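Long-range contact in acyl-coa oxidase (Arabidopsis thaliana, PDB 1W07), which oxidises long- and medium-chain acyl-CoAs to 2-trans-enoyl-CoAs with FAD as cofactor, passing the electrons to oxygen to give hydrogen peroxide in peroxisomal beta-oxidation: residues B[98-111]-B[122-135]. The protein carries 1 engineered substitution. Sequence-based numbering, arbitrary orientation.
With FAD (flavin-adenine dinucleotide), chain I.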
loop_
_atom_site.group_PDB
_atom_site.type_symbol
_atom_site.label_atom_id
_atom_site.label_comp_id
_atom_site.label_asym_id
_atom_site.label_seq_id
_atom_site.Cartn_x
_atom_site.Cartn_y
_atom_site.Cartn_z
ATOM N N TYR B 98 19.898 15.480 -0.027
ATOM C CA TYR B 98 20.785 15.628 1.114
ATOM C C TYR B 98 20.502 16.882 1.919
ATOM O O TYR B 98 20.682 16.903 3.136
ATOM C CB TYR B 98 22.240 15.640 0.642
ATOM C CG TYR B 98 22.613 16.882 -0.123
ATOM C CD1 TYR B 98 23.137 17.996 0.535
ATOM C CD2 TYR B 98 22.459 16.946 -1.502
ATOM C CE1 TYR B 98 23.505 19.137 -0.164
ATOM C CE2 TYR B 98 22.818 18.083 -2.214
ATOM C CZ TYR B 98 23.343 19.169 -1.549
ATOM O OH TYR B 98 23.719 20.283 -2.264
ATOM N N VAL B 99 20.065 17.925 1.226
ATOM C CA VAL B 99 19.760 19.193 1.864
ATOM C C VAL B 99 18.745 19.027 2.999
ATOM O O VAL B 99 18.810 19.739 4.004
ATOM C CB VAL B 99 19.200 20.211 0.836
ATOM C CG1 VAL B 99 18.710 21.456 1.540
ATOM C CG2 VAL B 99 20.284 20.588 -0.166
ATOM N N ASP B 100 17.815 18.088 2.854
ATOM C CA ASP B 100 16.806 17.893 3.881
ATOM C C ASP B 100 17.422 17.444 5.201
ATOM O O ASP B 100 16.985 17.868 6.276
ATOM C CB ASP B 100 15.755 16.865 3.435
ATOM C CG ASP B 100 15.152 17.185 2.073
ATOM O OD1 ASP B 100 14.997 18.381 1.741
ATOM O OD2 ASP B 100 14.817 16.229 1.336
ATOM N N LEU B 101 18.433 16.582 5.124
ATOM C CA LEU B 101 19.075 16.078 6.332
ATOM C C LEU B 101 20.049 17.084 6.921
ATOM O O LEU B 101 20.208 17.161 8.138
ATOM C CB LEU B 101 19.790 14.753 6.052
ATOM C CG LEU B 101 18.926 13.490 5.976
ATOM C CD1 LEU B 101 18.129 13.347 7.262
ATOM C CD2 LEU B 101 17.981 13.546 4.785
ATOM N N HIS B 102 20.701 17.850 6.057
ATOM C CA HIS B 102 21.635 18.872 6.495
ATOM C C HIS B 102 20.914 19.871 7.408
ATOM O O HIS B 102 21.345 20.119 8.532
ATOM C CB HIS B 102 22.192 19.612 5.287
ATOM C CG HIS B 102 23.139 20.709 5.642
ATOM N ND1 HIS B 102 24.431 20.471 6.057
ATOM C CD2 HIS B 102 22.978 22.055 5.662
ATOM C CE1 HIS B 102 25.028 21.622 6.310
ATOM N NE2 HIS B 102 24.168 22.600 6.080
ATOM N N TRP B 103 19.813 20.439 6.914
ATOM C CA TRP B 103 19.021 21.416 7.661
ATOM C C TRP B 103 18.071 20.787 8.687
ATOM O O TRP B 103 17.792 21.377 9.733
ATOM C CB TRP B 103 18.182 22.265 6.698
ATOM C CG TRP B 103 18.970 23.158 5.776
ATOM C CD1 TRP B 103 18.801 23.289 4.427
ATOM C CD2 TRP B 103 20.025 24.052 6.137
ATOM N NE1 TRP B 103 19.686 24.209 3.926
ATOM C CE2 TRP B 103 20.450 24.697 4.954
ATOM C CE3 TRP B 103 20.656 24.374 7.347
ATOM C CZ2 TRP B 103 21.475 25.651 4.945
ATOM C CZ3 TRP B 103 21.679 25.321 7.339
ATOM C CH2 TRP B 103 22.076 25.948 6.143
ATOM N N GLY B 104 17.573 19.595 8.382
ATOM C CA GLY B 104 16.632 18.947 9.273
ATOM C C GLY B 104 17.166 18.104 10.413
ATOM O O GLY B 104 16.461 17.897 11.403
ATOM N N MET B 105 18.400 17.626 10.294
ATOM C CA MET B 105 18.981 16.777 11.335
ATOM C C MET B 105 20.392 17.162 11.780
ATOM O O MET B 105 20.658 17.307 12.979
ATOM C CB MET B 105 18.990 15.318 10.863
ATOM C CG MET B 105 17.602 14.724 10.620
ATOM S SD MET B 105 16.544 14.689 12.089
ATOM C CE MET B 105 16.933 13.020 12.742
ATOM N N PHE B 106 21.295 17.310 10.817
ATOM C CA PHE B 106 22.677 17.656 11.116
ATOM C C PHE B 106 22.754 18.941 11.937
ATOM O O PHE B 106 23.374 18.962 13.000
ATOM C CB PHE B 106 23.463 17.814 9.816
ATOM C CG PHE B 106 24.910 18.142 10.020
ATOM C CD1 PHE B 106 25.763 17.223 10.628
ATOM C CD2 PHE B 106 25.427 19.364 9.601
ATOM C CE1 PHE B 106 27.102 17.507 10.812
ATOM C CE2 PHE B 106 26.778 19.663 9.781
ATOM C CZ PHE B 106 27.618 18.729 10.388
ATOM N N VAL B 107 22.114 20.007 11.453
ATOM C CA VAL B 107 22.136 21.282 12.164
ATOM C C VAL B 107 21.439 21.212 13.523
ATOM O O VAL B 107 22.007 21.608 14.539
ATOM C CB VAL B 107 21.503 22.399 11.309
ATOM C CG1 VAL B 107 21.215 23.630 12.155
ATOM C CG2 VAL B 107 22.456 22.761 10.182
ATOM N N PRO B 108 20.195 20.715 13.556
ATOM C CA PRO B 108 19.465 20.606 14.824
ATOM C C PRO B 108 20.239 19.800 15.876
ATOM O O PRO B 108 20.134 20.071 17.075
ATOM C CB PRO B 108 18.171 19.917 14.411
ATOM C CG PRO B 108 17.938 20.472 13.026
ATOM C CD PRO B 108 19.315 20.407 12.412
ATOM N N ALA B 109 21.014 18.815 15.422
ATOM C CA ALA B 109 21.787 17.972 16.331
ATOM C C ALA B 109 22.904 18.753 17.005
ATOM O O ALA B 109 23.096 18.651 18.218
ATOM C CB ALA B 109 22.371 16.777 15.580
ATOM N N ILE B 110 23.647 19.521 16.212
ATOM C CA ILE B 110 24.742 20.327 16.731
ATOM C C ILE B 110 24.212 21.426 17.655
ATOM O O ILE B 110 24.859 21.756 18.640
ATOM C CB ILE B 110 25.536 20.990 15.593
ATOM C CG1 ILE B 110 26.002 19.926 14.603
ATOM C CG2 ILE B 110 26.745 21.724 16.158
ATOM C CD1 ILE B 110 26.590 20.499 13.347
ATOM N N LYS B 111 23.045 21.988 17.332
ATOM C CA LYS B 111 22.430 23.034 18.150
ATOM C C LYS B 111 21.978 22.531 19.526
ATOM O O LYS B 111 22.185 23.194 20.543
ATOM C CB LYS B 111 21.209 23.637 17.450
ATOM C CG LYS B 111 21.529 24.596 16.321
ATOM C CD LYS B 111 20.256 25.232 15.762
ATOM C CE LYS B 111 20.565 26.175 14.601
ATOM N NZ LYS B 111 19.333 26.753 13.982
ATOM N N TRP B 122 30.907 25.144 14.289
ATOM C CA TRP B 122 30.376 24.255 13.269
ATOM C C TRP B 122 29.142 24.774 12.538
ATOM O O TRP B 122 29.033 24.604 11.324
ATOM C CB TRP B 122 30.094 22.880 13.871
ATOM C CG TRP B 122 31.335 22.175 14.299
ATOM C CD1 TRP B 122 31.830 22.082 15.571
ATOM C CD2 TRP B 122 32.261 21.476 13.460
ATOM N NE1 TRP B 122 32.998 21.370 15.575
ATOM C CE2 TRP B 122 33.289 20.984 14.293
ATOM C CE3 TRP B 122 32.321 21.219 12.084
ATOM C CZ2 TRP B 122 34.368 20.240 13.795
ATOM C CZ3 TRP B 122 33.395 20.483 11.590
ATOM C CH2 TRP B 122 34.400 20.001 12.443
ATOM N N LEU B 123 28.218 25.394 13.270
ATOM C CA LEU B 123 27.008 25.942 12.671
ATOM C C LEU B 123 27.361 27.075 11.709
ATOM O O LEU B 123 26.629 27.345 10.754
ATOM C CB LEU B 123 26.051 26.460 13.753
ATOM C CG LEU B 123 25.407 25.423 14.681
ATOM C CD1 LEU B 123 24.552 26.135 15.722
ATOM C CD2 LEU B 123 24.561 24.448 13.870
ATOM N N SER B 124 28.480 27.748 11.961
ATOM C CA SER B 124 28.894 28.830 11.073
ATOM C C SER B 124 29.241 28.206 9.723
ATOM O O SER B 124 28.913 28.753 8.672
ATOM C CB SER B 124 30.107 29.563 11.644
ATOM O OG SER B 124 31.255 28.730 11.627
ATOM N N LEU B 125 29.895 27.048 9.765
ATOM C CA LEU B 125 30.266 26.319 8.553
ATOM C C LEU B 125 29.028 25.721 7.882
ATOM O O LEU B 125 28.835 25.863 6.673
ATOM C CB LEU B 125 31.248 25.196 8.893
ATOM C CG LEU B 125 32.607 25.620 9.448
ATOM C CD1 LEU B 125 33.412 24.376 9.776
ATOM C CD2 LEU B 125 33.346 26.493 8.437
ATOM N N ALA B 126 28.194 25.058 8.678
ATOM C CA ALA B 126 26.980 24.413 8.175
ATOM C C ALA B 126 25.981 25.410 7.604
ATOM O O ALA B 126 25.405 25.187 6.533
ATOM C CB ALA B 126 26.324 23.598 9.290
ATOM N N ASN B 127 25.773 26.514 8.313
ATOM C CA ASN B 127 24.828 27.512 7.839
ATOM C C ASN B 127 25.269 28.162 6.537
ATOM O O ASN B 127 24.435 28.592 5.753
ATOM C CB ASN B 127 24.591 28.571 8.910
ATOM C CG ASN B 127 23.844 28.018 10.100
ATOM O OD1 ASN B 127 23.042 27.095 9.962
ATOM N ND2 ASN B 127 24.087 28.587 11.273
ATOM N N LYS B 128 26.576 28.228 6.309
ATOM C CA LYS B 128 27.105 28.818 5.082
ATOM C C LYS B 128 27.321 27.714 4.053
ATOM O O LYS B 128 27.604 27.970 2.885
ATOM C CB LYS B 128 28.420 29.543 5.363
ATOM N N MET B 129 27.182 26.475 4.509
ATOM C CA MET B 129 27.348 25.307 3.655
ATOM C C MET B 129 28.805 25.089 3.225
ATOM O O MET B 129 29.056 24.556 2.144
ATOM C CB MET B 129 26.466 25.432 2.407
ATOM C CG MET B 129 24.982 25.684 2.689
ATOM S SD MET B 129 23.990 24.188 2.881
ATOM C CE MET B 129 24.464 23.314 1.451
ATOM N N GLN B 130 29.756 25.500 4.066
ATOM C CA GLN B 130 31.171 25.299 3.769
ATOM C C GLN B 130 31.437 23.817 4.014
ATOM O O GLN B 130 32.501 23.284 3.687
ATOM C CB GLN B 130 32.051 26.162 4.677
ATOM C CG GLN B 130 31.797 27.657 4.548
ATOM C CD GLN B 130 32.736 28.476 5.405
ATOM O OE1 GLN B 130 33.941 28.516 5.156
ATOM N NE2 GLN B 130 32.193 29.125 6.428
ATOM N N ILE B 131 30.441 23.169 4.610
ATOM C CA ILE B 131 30.464 21.734 4.868
ATOM C C ILE B 131 29.021 21.244 4.708
ATOM O O ILE B 131 28.075 22.025 4.835
ATOM C CB ILE B 131 30.941 21.390 6.291
ATOM C CG1 ILE B 131 29.946 21.926 7.315
ATOM C CG2 ILE B 131 32.327 21.973 6.530
ATOM C CD1 ILE B 131 30.180 21.401 8.712
ATOM N N ILE B 132 28.862 19.960 4.410
ATOM C CA ILE B 132 27.545 19.363 4.242
ATOM C C ILE B 132 27.497 18.157 5.170
ATOM O O ILE B 132 28.305 17.233 5.056
ATOM C CB ILE B 132 27.300 18.939 2.762
ATOM C CG1 ILE B 132 27.254 20.183 1.875
ATOM C CG2 ILE B 132 25.981 18.188 2.635
ATOM C CD1 ILE B 132 27.140 19.882 0.392
ATOM N N GLY B 133 26.551 18.176 6.104
ATOM C CA GLY B 133 26.459 17.093 7.063
ATOM C C GLY B 133 25.217 16.236 6.975
ATOM O O GLY B 133 24.212 16.622 6.371
ATOM N N CYS B 134 25.300 15.061 7.588
ATOM C CA CYS B 134 24.195 14.117 7.606
ATOM C C CYS B 134 24.089 13.561 9.025
ATOM O O CYS B 134 24.968 13.804 9.849
ATOM C CB CYS B 134 24.446 12.989 6.602
ATOM S SG CYS B 134 26.011 12.098 6.797
ATOM N N TYR B 135 23.013 12.825 9.295
ATOM C CA TYR B 135 22.747 12.239 10.611
ATOM C C TYR B 135 23.022 10.736 10.542
ATOM O O TYR B 135 22.165 9.970 10.104
ATOM C CB TYR B 135 21.277 12.483 10.975
ATOM C CG TYR B 135 20.927 12.263 12.421
ATOM C CD1 TYR B 135 21.216 13.232 13.380
ATOM C CD2 TYR B 135 20.318 11.076 12.842
ATOM C CE1 TYR B 135 20.910 13.025 14.716
ATOM C CE2 TYR B 135 20.011 10.870 14.181
ATOM C CZ TYR B 135 20.316 11.848 15.110
ATOM O OH TYR B 135 20.047 11.632 16.443
HETATM P PA FAD I . 12.868 -2.627 13.539
HETATM O O1A FAD I . 12.780 -1.694 14.683
HETATM O O2A FAD I . 13.955 -3.630 13.541
HETATM O O5B FAD I . 11.448 -3.367 13.383
HETATM C C5B FAD I . 11.259 -4.406 12.420
HETATM C C4B FAD I . 9.972 -5.178 12.728
HETATM O O4B FAD I . 10.087 -5.687 14.071
HETATM C C3B FAD I . 8.754 -4.250 12.713
HETATM O O3B FAD I . 7.577 -5.007 12.420
HETATM C C2B FAD I . 8.722 -3.741 14.152
HETATM O O2B FAD I . 7.382 -3.417 14.532
HETATM C C1B FAD I . 9.131 -5.011 14.904
HETATM N N9A FAD I . 9.708 -4.684 16.229
HETATM C C8A FAD I . 10.934 -4.213 16.460
HETATM N N7A FAD I . 11.105 -4.032 17.770
HETATM C C5A FAD I . 9.979 -4.385 18.380
HETATM C C6A FAD I . 9.577 -4.424 19.709
HETATM N N6A FAD I . 10.361 -3.968 20.681
HETATM N N1A FAD I . 8.297 -4.905 20.007
HETATM C C2A FAD I . 7.452 -5.323 18.973
HETATM N N3A FAD I . 7.866 -5.260 17.720
HETATM C C4A FAD I . 9.091 -4.809 17.400
HETATM N N1 FAD I . 18.590 6.662 10.121
HETATM C C2 FAD I . 19.557 7.623 10.439
HETATM O O2 FAD I . 20.276 7.470 11.424
HETATM N N3 FAD I . 19.701 8.749 9.614
HETATM C C4 FAD I . 18.890 8.903 8.484
HETATM O O4 FAD I . 19.003 9.913 7.786
HETATM C C4X FAD I . 17.947 7.931 8.164
HETATM N N5 FAD I . 17.182 8.030 6.992
HETATM C C5X FAD I . 16.245 7.050 6.651
HETATM C C6 FAD I . 15.582 7.111 5.431
HETATM C C7 FAD I . 14.737 6.079 5.041
HETATM C C7M FAD I . 14.038 6.176 3.686
HETATM C C8 FAD I . 14.548 4.976 5.882
HETATM C C8M FAD I . 13.623 3.826 5.479
HETATM C C9 FAD I . 15.206 4.926 7.106
HETATM C C9A FAD I . 16.056 5.954 7.503
HETATM N N10 FAD I . 16.780 5.882 8.700
HETATM C C10 FAD I . 17.789 6.819 8.981
HETATM C "C1'" FAD I . 16.586 4.754 9.645
HETATM C "C2'" FAD I . 15.295 4.957 10.443
HETATM O "O2'" FAD I . 15.311 6.236 11.081
HETATM C "C3'" FAD I . 15.022 3.873 11.491
HETATM O "O3'" FAD I . 16.118 3.808 12.407
HETATM C "C4'" FAD I . 14.816 2.489 10.871
HETATM O "O4'" FAD I . 14.150 2.576 9.609
HETATM C "C5'" FAD I . 13.994 1.630 11.831
HETATM O "O5'" FAD I . 13.632 0.397 11.210
HETATM P P FAD I . 14.262 -0.993 11.708
HETATM O O1P FAD I . 14.853 -1.646 10.521
HETATM O O2P FAD I . 15.125 -0.732 12.883
HETATM O O3P FAD I . 12.948 -1.793 12.168
HETATM O O HOH W 1 23.181 15.793 3.823
#
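His102 bridges the last turn of helix 116-128 and the backbone of Gly133, across the antiparallel helix pair of the acyl-CoA oxidase N-terminal domain (segment axes at 162°). Its ND1 accepts from Gly133 N at 3.1 Å, nearly straight at 174°, consistent with the proton on NE2 and a bare ND1; NE2 donates to Ala126 O at 2.9 Å. Both partners lie near the imidazole plane, which fixes the ring's rotation, although NE2 stands above the carbonyl plane of Ala126. A chi1 of 179°, with CG trans to the backbone N, carries the ring into the turn between helix and strand.

One helical turn on, Gly133 CA sits over the centre of the Phe106 ring, 3.4 Å from its centroid, a CH-pi contact; Ile110 CD1 covers the opposite face. At the ring's edge, Phe106 CE2 meets Ala126 CB and Ile131 CD1.

A Schellman motif ends helix 116-128: Met129, at C-prime, has positive phi, and Gln130 N bonds Leu125 O at 2.8 Å. The bent Met129 side chain places SD obliquely 3.6 Å from Trp103 CZ2, a Met-aromatic contact. The second subunit packs on Met129 through Val654.

On the flavin side, Met105 CE lies over the face of the Tyr135 ring, 4.0 Å from its centroid, a CH-pi contact; the Tyr135 OH is hydrogen-bonded to Gln137. Met105 also neighbours Glu424, the inferred proton acceptor. The strand's backbone reaches the cofactor directly: FAD N3 donates to Tyr135 O at 2.8 Å.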